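Side-chain contacts in erythrocyte binding antigen 140 (Plasmodium falciparum, PDB 4GF2), which probably binds a receptor on the host erythrocyte, glycophorin C with its sialic acids, through the paired Duffy-binding-like domains held in this fragment: residues E185-E190 against T223-K228; C340-R345 against F483-D488. The protein carries 3 engineered substitutions. One frame throughout, in Å; residues are numbered along the deposited sequence.

Contact 1: residues E185-E190 against T223-K228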
ATOM      1  N   GLU A 185     -28.314   2.754  -4.742  1.00 42.95           N
ATOM      2  CA  GLU A 185     -28.282   3.068  -6.168  1.00 45.63           C
ATOM      3  C   GLU A 185     -27.077   3.944  -6.518  1.00 41.64           C
ATOM      4  O   GLU A 185     -26.385   3.685  -7.499  1.00 40.73           O
ATOM      5  CB  GLU A 185     -29.580   3.753  -6.602  1.00 55.34           C
ATOM      6  CG  GLU A 185     -30.788   2.827  -6.605  1.00 69.57           C
ATOM      7  CD  GLU A 185     -32.098   3.564  -6.847  1.00 83.39           C
ATOM      8  OE1 GLU A 185     -32.220   4.731  -6.416  1.00 89.04           O
ATOM      9  OE2 GLU A 185     -33.007   2.974  -7.470  1.00 88.43           O
ATOM     10  N   ASN A 186     -26.825   4.976  -5.717  1.00 41.05           N
ATOM     11  CA  ASN A 186     -25.667   5.828  -5.941  1.00 42.73           C
ATOM     12  C   ASN A 186     -24.397   4.982  -5.946  1.00 45.93           C
ATOM     13  O   ASN A 186     -23.481   5.212  -6.738  1.00 49.78           O
ATOM     14  CB  ASN A 186     -25.548   6.911  -4.860  1.00 41.52           C
ATOM     15  CG  ASN A 186     -26.725   7.885  -4.845  1.00 41.45           C
ATOM     16  OD1 ASN A 186     -27.013   8.496  -3.812  1.00 43.56           O
ATOM     17  ND2 ASN A 186     -27.398   8.043  -5.982  1.00 40.74           N
ATOM     18  N   PHE A 187     -24.360   3.997  -5.057  1.00 44.40           N
ATOM     19  CA  PHE A 187     -23.178   3.166  -4.862  1.00 43.91           C
ATOM     20  C   PHE A 187     -22.893   2.261  -6.055  1.00 42.57           C
ATOM     21  O   PHE A 187     -21.766   2.203  -6.539  1.00 41.72           O
ATOM     22  CB  PHE A 187     -23.353   2.312  -3.609  1.00 46.05           C
ATOM     23  CG  PHE A 187     -22.294   1.269  -3.438  1.00 47.49           C
ATOM     24  CD1 PHE A 187     -21.019   1.621  -3.035  1.00 48.57           C
ATOM     25  CD2 PHE A 187     -22.573  -0.063  -3.672  1.00 46.92           C
ATOM     26  CE1 PHE A 187     -20.044   0.663  -2.875  1.00 48.45           C
ATOM     27  CE2 PHE A 187     -21.600  -1.023  -3.513  1.00 46.81           C
ATOM     28  CZ  PHE A 187     -20.335  -0.661  -3.114  1.00 47.63           C
ATOM     29  N   LEU A 188     -23.917   1.550  -6.518  1.00 42.92           N
ATOM     30  CA  LEU A 188     -23.755   0.611  -7.621  1.00 45.52           C
ATOM     31  C   LEU A 188     -23.351   1.331  -8.900  1.00 49.90           C
ATOM     32  O   LEU A 188     -22.627   0.784  -9.727  1.00 52.51           O
ATOM     33  CB  LEU A 188     -25.045  -0.183  -7.847  1.00 44.53           C
ATOM     34  CG  LEU A 188     -25.441  -1.108  -6.690  1.00 42.98           C
ATOM     35  CD1 LEU A 188     -26.788  -1.757  -6.949  1.00 43.10           C
ATOM     36  CD2 LEU A 188     -24.374  -2.168  -6.449  1.00 44.64           C
ATOM     37  N   MET A 189     -23.815   2.562  -9.057  1.00 50.40           N
ATOM     38  CA  MET A 189     -23.518   3.326 -10.257  1.00 50.04           C
ATOM     39  C   MET A 189     -22.049   3.726 -10.262  1.00 47.89           C
ATOM     40  O   MET A 189     -21.332   3.491 -11.236  1.00 50.01           O
ATOM     41  CB  MET A 189     -24.412   4.564 -10.329  1.00 51.07           C
ATOM     42  CG  MET A 189     -24.244   5.379 -11.599  1.00 52.19           C
ATOM     43  SD  MET A 189     -25.568   6.588 -11.820  1.00 76.34           S
ATOM     44  CE  MET A 189     -25.325   7.635 -10.388  1.00 62.40           C
ATOM     45  N   GLU A 190     -21.599   4.318  -9.163  1.00 44.73           N
ATOM     46  CA  GLU A 190     -20.223   4.773  -9.068  1.00 43.58           C
ATOM     47  C   GLU A 190     -19.280   3.566  -9.070  1.00 43.82           C
ATOM     48  O   GLU A 190     -18.153   3.644  -9.560  1.00 45.60           O
ATOM     49  CB  GLU A 190     -20.045   5.632  -7.809  1.00 44.46           C
ATOM     50  CG  GLU A 190     -18.629   6.134  -7.562  1.00 47.85           C
ATOM     51  CD  GLU A 190     -18.128   7.064  -8.651  1.00 52.63           C
ATOM     52  OE1 GLU A 190     -18.899   7.376  -9.580  1.00 50.29           O
ATOM     53  OE2 GLU A 190     -16.954   7.484  -8.575  1.00 58.83           O
ATOM     54  N   THR A 223     -10.440   1.254  -4.702  1.00 44.45           N
ATOM     55  CA  THR A 223     -10.245   0.782  -3.340  1.00 44.15           C
ATOM     56  C   THR A 223     -10.761   1.783  -2.318  1.00 46.63           C
ATOM     57  O   THR A 223     -11.558   1.432  -1.453  1.00 48.81           O
ATOM     58  CB  THR A 223      -8.764   0.505  -3.058  1.00 43.15           C
ATOM     59  OG1 THR A 223      -8.349  -0.646  -3.799  1.00 43.94           O
ATOM     60  CG2 THR A 223      -8.526   0.249  -1.575  1.00 43.41           C
ATOM     61  N   SER A 224     -10.305   3.027  -2.411  1.00 46.56           N
ATOM     62  CA  SER A 224     -10.688   4.032  -1.427  1.00 48.68           C
ATOM     63  C   SER A 224     -12.197   4.244  -1.435  1.00 45.69           C
ATOM     64  O   SER A 224     -12.805   4.457  -0.388  1.00 47.58           O
ATOM     65  CB  SER A 224      -9.955   5.353  -1.672  1.00 53.99           C
ATOM     66  OG  SER A 224     -10.228   5.871  -2.958  1.00 56.04           O
ATOM     67  N   PHE A 225     -12.800   4.166  -2.616  1.00 42.73           N
ATOM     68  CA  PHE A 225     -14.237   4.357  -2.750  1.00 43.82           C
ATOM     69  C   PHE A 225     -15.009   3.265  -2.017  1.00 48.33           C
ATOM     70  O   PHE A 225     -16.075   3.518  -1.455  1.00 51.95           O
ATOM     71  CB  PHE A 225     -14.639   4.370  -4.223  1.00 43.13           C
ATOM     72  CG  PHE A 225     -16.092   4.095  -4.448  1.00 45.77           C
ATOM     73  CD1 PHE A 225     -17.032   5.091  -4.276  1.00 47.40           C
ATOM     74  CD2 PHE A 225     -16.519   2.834  -4.824  1.00 48.44           C
ATOM     75  CE1 PHE A 225     -18.373   4.836  -4.478  1.00 49.27           C
ATOM     76  CE2 PHE A 225     -17.857   2.574  -5.027  1.00 50.34           C
ATOM     77  CZ  PHE A 225     -18.786   3.578  -4.856  1.00 50.54           C
ATOM     78  N   MET A 226     -14.475   2.047  -2.037  1.00 49.05           N
ATOM     79  CA  MET A 226     -15.088   0.937  -1.319  1.00 50.30           C
ATOM     80  C   MET A 226     -14.920   1.122   0.189  1.00 53.78           C
ATOM     81  O   MET A 226     -15.849   0.877   0.958  1.00 55.54           O
ATOM     82  CB  MET A 226     -14.480  -0.394  -1.765  1.00 50.17           C
ATOM     83  CG  MET A 226     -14.722  -0.722  -3.231  1.00 49.30           C
ATOM     84  SD  MET A 226     -16.454  -1.037  -3.633  1.00 49.67           S
ATOM     85  CE  MET A 226     -16.685  -2.676  -2.951  1.00 59.16           C
ATOM     86  N   LYS A 227     -13.739   1.562   0.610  1.00 54.53           N
ATOM     87  CA  LYS A 227     -13.495   1.844   2.021  1.00 57.21           C
ATOM     88  C   LYS A 227     -14.512   2.851   2.542  1.00 53.54           C
ATOM     89  O   LYS A 227     -15.216   2.586   3.517  1.00 54.02           O
ATOM     90  CB  LYS A 227     -12.084   2.389   2.229  1.00 62.58           C
ATOM     91  CG  LYS A 227     -10.977   1.374   2.008  1.00 66.94           C
ATOM     92  CD  LYS A 227      -9.615   2.015   2.216  1.00 71.21           C
ATOM     93  CE  LYS A 227      -8.485   1.018   2.034  1.00 74.39           C
ATOM     94  NZ  LYS A 227      -7.154   1.680   2.138  1.00 76.92           N
ATOM     95  N   LYS A 228     -14.582   4.008   1.887  1.00 50.70           N
ATOM     96  CA  LYS A 228     -15.529   5.051   2.266  1.00 51.25           C
ATOM     97  C   LYS A 228     -16.959   4.533   2.250  1.00 46.01           C
ATOM     98  O   LYS A 228     -17.729   4.788   3.175  1.00 45.83           O
ATOM     99  CB  LYS A 228     -15.416   6.250   1.324  1.00 57.62           C
ATOM    100  CG  LYS A 228     -14.125   7.033   1.473  1.00 66.65           C
ATOM    101  CD  LYS A 228     -14.137   8.286   0.615  1.00 72.08           C
ATOM    102  CE  LYS A 228     -12.939   9.176   0.910  1.00 77.02           C
ATOM    103  NZ  LYS A 228     -11.641   8.503   0.625  1.00 78.35           N
TER

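Contact 2: residues C340-R345 against F483-D488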
ATOM      1  N   CYS A 340      36.003  -3.203   1.154  1.00 48.00           N
ATOM      2  CA  CYS A 340      35.903  -4.036  -0.038  1.00 47.52           C
ATOM      3  C   CYS A 340      34.472  -4.538  -0.205  1.00 45.37           C
ATOM      4  O   CYS A 340      33.958  -5.284   0.628  1.00 45.83           O
ATOM      5  CB  CYS A 340      36.888  -5.206   0.040  1.00 48.94           C
ATOM      6  SG  CYS A 340      38.618  -4.714  -0.158  1.00 65.52           S
ATOM      7  N   GLU A 341      33.833  -4.116  -1.287  1.00 43.29           N
ATOM      8  CA  GLU A 341      32.452  -4.488  -1.557  1.00 42.94           C
ATOM      9  C   GLU A 341      32.379  -5.957  -1.957  1.00 41.84           C
ATOM     10  O   GLU A 341      33.125  -6.402  -2.822  1.00 41.24           O
ATOM     11  CB  GLU A 341      31.890  -3.606  -2.671  1.00 45.84           C
ATOM     12  CG  GLU A 341      30.405  -3.771  -2.929  1.00 46.68           C
ATOM     13  CD  GLU A 341      29.913  -2.866  -4.043  1.00 46.11           C
ATOM     14  OE1 GLU A 341      30.758  -2.222  -4.705  1.00 45.92           O
ATOM     15  OE2 GLU A 341      28.684  -2.797  -4.259  1.00 45.51           O
ATOM     16  N   PRO A 342      31.489  -6.724  -1.312  1.00 42.41           N
ATOM     17  CA  PRO A 342      31.329  -8.127  -1.709  1.00 44.61           C
ATOM     18  C   PRO A 342      30.652  -8.242  -3.069  1.00 45.06           C
ATOM     19  O   PRO A 342      29.782  -7.429  -3.382  1.00 45.54           O
ATOM     20  CB  PRO A 342      30.416  -8.704  -0.619  1.00 44.06           C
ATOM     21  CG  PRO A 342      30.455  -7.718   0.500  1.00 42.91           C
ATOM     22  CD  PRO A 342      30.677  -6.391  -0.133  1.00 41.69           C
ATOM     23  N   PRO A 343      31.055  -9.231  -3.876  1.00 44.32           N
ATOM     24  CA  PRO A 343      30.383  -9.478  -5.157  1.00 44.59           C
ATOM     25  C   PRO A 343      28.871  -9.589  -4.994  1.00 46.07           C
ATOM     26  O   PRO A 343      28.113  -9.109  -5.835  1.00 47.98           O
ATOM     27  CB  PRO A 343      30.976 -10.813  -5.600  1.00 45.27           C
ATOM     28  CG  PRO A 343      32.350 -10.819  -5.008  1.00 46.57           C
ATOM     29  CD  PRO A 343      32.239 -10.092  -3.695  1.00 45.35           C
ATOM     30  N   ARG A 344      28.447 -10.225  -3.909  1.00 45.67           N
ATOM     31  CA  ARG A 344      27.034 -10.373  -3.598  1.00 44.44           C
ATOM     32  C   ARG A 344      26.352  -9.008  -3.492  1.00 42.92           C
ATOM     33  O   ARG A 344      25.224  -8.835  -3.944  1.00 43.36           O
ATOM     34  CB  ARG A 344      26.881 -11.155  -2.288  1.00 43.94           C
ATOM     35  CG  ARG A 344      25.448 -11.367  -1.827  1.00 41.50           C
ATOM     36  CD  ARG A 344      25.408 -11.786  -0.362  1.00 41.22           C
ATOM     37  NE  ARG A 344      26.226 -10.903   0.464  1.00 40.58           N
ATOM     38  CZ  ARG A 344      25.897  -9.657   0.791  1.00 40.18           C
ATOM     39  NH1 ARG A 344      24.751  -9.126   0.370  1.00 39.51           N
ATOM     40  NH2 ARG A 344      26.718  -8.935   1.538  1.00 41.61           N
ATOM     41  N   ARG A 345      27.042  -8.035  -2.905  1.00 40.92           N
ATOM     42  CA  ARG A 345      26.491  -6.690  -2.753  1.00 37.54           C
ATOM     43  C   ARG A 345      26.463  -5.951  -4.087  1.00 38.42           C
ATOM     44  O   ARG A 345      25.557  -5.158  -4.351  1.00 39.21           O
ATOM     45  CB  ARG A 345      27.303  -5.897  -1.727  1.00 35.82           C
ATOM     46  CG  ARG A 345      26.958  -4.410  -1.655  1.00 35.80           C
ATOM     47  CD  ARG A 345      25.525  -4.174  -1.213  1.00 36.69           C
ATOM     48  NE  ARG A 345      25.189  -2.749  -1.200  1.00 37.38           N
ATOM     49  CZ  ARG A 345      24.740  -2.068  -2.250  1.00 38.07           C
ATOM     50  NH1 ARG A 345      24.563  -2.664  -3.421  1.00 37.72           N
ATOM     51  NH2 ARG A 345      24.465  -0.779  -2.131  1.00 38.69           N
ATOM     52  N   PHE A 483      33.753  -8.001   6.069  1.00 50.54           N
ATOM     53  CA  PHE A 483      35.094  -8.490   6.361  1.00 54.73           C
ATOM     54  C   PHE A 483      35.063  -9.998   6.602  1.00 56.61           C
ATOM     55  O   PHE A 483      35.857 -10.746   6.030  1.00 58.04           O
ATOM     56  CB  PHE A 483      35.655  -7.775   7.594  1.00 58.15           C
ATOM     57  CG  PHE A 483      37.122  -8.026   7.838  1.00 61.38           C
ATOM     58  CD1 PHE A 483      37.924  -8.600   6.864  1.00 60.47           C
ATOM     59  CD2 PHE A 483      37.695  -7.689   9.051  1.00 65.35           C
ATOM     60  CE1 PHE A 483      39.268  -8.826   7.097  1.00 62.99           C
ATOM     61  CE2 PHE A 483      39.038  -7.914   9.288  1.00 67.91           C
ATOM     62  CZ  PHE A 483      39.824  -8.484   8.310  1.00 66.91           C
ATOM     63  N   LYS A 484      34.140 -10.439   7.450  1.00 56.58           N
ATOM     64  CA  LYS A 484      33.974 -11.860   7.730  1.00 57.95           C
ATOM     65  C   LYS A 484      33.544 -12.618   6.475  1.00 57.83           C
ATOM     66  O   LYS A 484      34.022 -13.721   6.216  1.00 62.41           O
ATOM     67  CB  LYS A 484      32.952 -12.075   8.848  1.00 59.89           C
ATOM     68  CG  LYS A 484      31.966 -13.195   8.565  1.00 64.36           C
ATOM     69  CD  LYS A 484      31.124 -13.535   9.784  1.00 73.37           C
ATOM     70  CE  LYS A 484      29.769 -14.092   9.380  1.00 78.69           C
ATOM     71  NZ  LYS A 484      29.878 -15.217   8.411  1.00 82.13           N
ATOM     72  N   GLU A 485      32.635 -12.027   5.703  1.00 54.09           N
ATOM     73  CA  GLU A 485      32.180 -12.636   4.459  1.00 51.93           C
ATOM     74  C   GLU A 485      33.371 -12.855   3.532  1.00 50.97           C
ATOM     75  O   GLU A 485      33.458 -13.868   2.839  1.00 50.05           O
ATOM     76  CB  GLU A 485      31.130 -11.751   3.774  1.00 49.42           C
ATOM     77  CG  GLU A 485      30.458 -12.390   2.558  1.00 49.57           C
ATOM     78  CD  GLU A 485      29.452 -11.466   1.880  1.00 48.03           C
ATOM     79  OE1 GLU A 485      29.172 -10.374   2.423  1.00 49.25           O
ATOM     80  OE2 GLU A 485      28.937 -11.834   0.800  1.00 47.05           O
ATOM     81  N   TRP A 486      34.288 -11.893   3.528  1.00 51.76           N
ATOM     82  CA  TRP A 486      35.487 -11.983   2.708  1.00 51.06           C
ATOM     83  C   TRP A 486      36.365 -13.133   3.189  1.00 53.12           C
ATOM     84  O   TRP A 486      36.893 -13.901   2.385  1.00 54.27           O
ATOM     85  CB  TRP A 486      36.263 -10.667   2.758  1.00 49.37           C
ATOM     86  CG  TRP A 486      37.560 -10.709   2.019  1.00 50.26           C
ATOM     87  CD1 TRP A 486      37.793 -10.270   0.751  1.00 48.95           C
ATOM     88  CD2 TRP A 486      38.808 -11.216   2.505  1.00 54.69           C
ATOM     89  NE1 TRP A 486      39.109 -10.472   0.415  1.00 51.46           N
ATOM     90  CE2 TRP A 486      39.754 -11.053   1.476  1.00 54.74           C
ATOM     91  CE3 TRP A 486      39.218 -11.795   3.709  1.00 58.00           C
ATOM     92  CZ2 TRP A 486      41.080 -11.449   1.612  1.00 56.75           C
ATOM     93  CZ3 TRP A 486      40.536 -12.187   3.843  1.00 59.80           C
ATOM     94  CH2 TRP A 486      41.450 -12.013   2.801  1.00 58.85           C
ATOM     95  N   GLY A 487      36.514 -13.247   4.505  1.00 54.26           N
ATOM     96  CA  GLY A 487      37.289 -14.320   5.098  1.00 56.49           C
ATOM     97  C   GLY A 487      36.806 -15.685   4.641  1.00 56.59           C
ATOM     98  O   GLY A 487      37.576 -16.466   4.078  1.00 57.58           O
ATOM     99  N   ASP A 488      35.529 -15.971   4.880  1.00 57.06           N
ATOM    100  CA  ASP A 488      34.949 -17.248   4.483  1.00 60.09           C
ATOM    101  C   ASP A 488      35.141 -17.499   2.993  1.00 57.73           C
ATOM    102  O   ASP A 488      35.411 -18.623   2.574  1.00 59.34           O
ATOM    103  CB  ASP A 488      33.459 -17.296   4.823  1.00 64.27           C
ATOM    104  CG  ASP A 488      33.203 -17.422   6.308  1.00 71.14           C
ATOM    105  OD1 ASP A 488      34.095 -17.922   7.024  1.00 72.20           O
ATOM    106  OD2 ASP A 488      32.107 -17.029   6.758  1.00 75.62           O
TER

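Contact 1: residues E185-E190 against T223-K228
F225 reaches across from helix 213-242 and sets the end of its ring between two side chains of helix 175-202, F187 and E190, which lie one helical turn apart. The helices run almost antiparallel, at 168°, with their axes 11.6 Å apart, a wide spacing that large side chains must bridge. The two phenyl rings are nearly parallel, at 13°, but slid so far past each other that they barely overlap: CZ of F225 comes to 3.5 Å from CD1 of F187, while the centroids stand 5.4 Å apart. On its other flank the F225 ring meets the aliphatic part of E190, whose CG lies 3.4 Å from F225 CE1. A bend at chi2 of E190 (63°) lets the methylenes rest against the ring while the carboxylate turns off to a salt bridge with R193. M226 adds a Met-aromatic contact, its SD 3.9 Å from F187 CZ and approaching the ring obliquely. W183, its ring nearly parallel to that of F187, and F268 continue the aromatic cluster in this first Duffy-binding-like region. No hydrogen bond crosses between 185-190 and 223-228. The contact therefore rests on apolar and van der Waals packing of carbon and sulfur, and the one charged participant contributes its methylenes to the interface while its carboxylate is paired within its own helix.

Contact 2: residues C340-R345 against F483-D488
R344 and E485 meet side-on, guanidinium to carboxylate, in a bidentate salt bridge that gives each carboxylate oxygen its own N-H. R344 NE donates to E485 OE2 at 2.9 Å, and R344 NH2 to E485 OE1 at 3.0 Å, the latter the straighter bond at 171°. OE1 uses its syn lone pair; OE2 is also met on its syn side, but by a donor 30° out of the carboxylate plane, in keeping with the modest tilt between the two flat groups. The arginine can present this edge because its chain bends at chi3 (49°), whereas the glutamate is extended beyond CG and spans the gap from helix 478-508. P342, at the N-cap position of the short helix 343-346, packs crosswise against the same carboxylate, its CG 3.5 Å from E485 OE1. Burial is uneven across the contact: R344 and P342 are enclosed, whereas E485 remains partly exposed. R344 NH1 donates to the hydroxyl of S398, and NH2 also forms a salt bridge with D401. A separate pair along helix 478-508 is a salt bridge whose hydrogen bond is weak, K484 NZ to D488 OD2 at 3.3 Å. The buried guanidinium, shared by E485 and D401, would be expected to hold both carboxylates in their ionised form, and the paired bonds fix how E485 is turned, so the link between 340-345 and 483-488 is both electrostatic and directional.

Overall arrangement
The two contacts lie in series along the chain, on opposite sides of its centre, one in each Duffy-binding-like region; their centres are about 53 Å apart and their nearest atoms about 32 Å, so neither touches the other. They join their segments by different chemistry. Contact 1 is an apolar bridge between two long antiparallel helices, its centre about 19 Å from the centre of the chain, whereas contact 2, its centre about 34 Å from that point, ties residues beside the C328-C340 disulfide to a long helix through charge. A glycerol, probably from the crystallisation liquor, lies about 3 Å from the E190 side chain at contact 1; it does not by itself identify a receptor site.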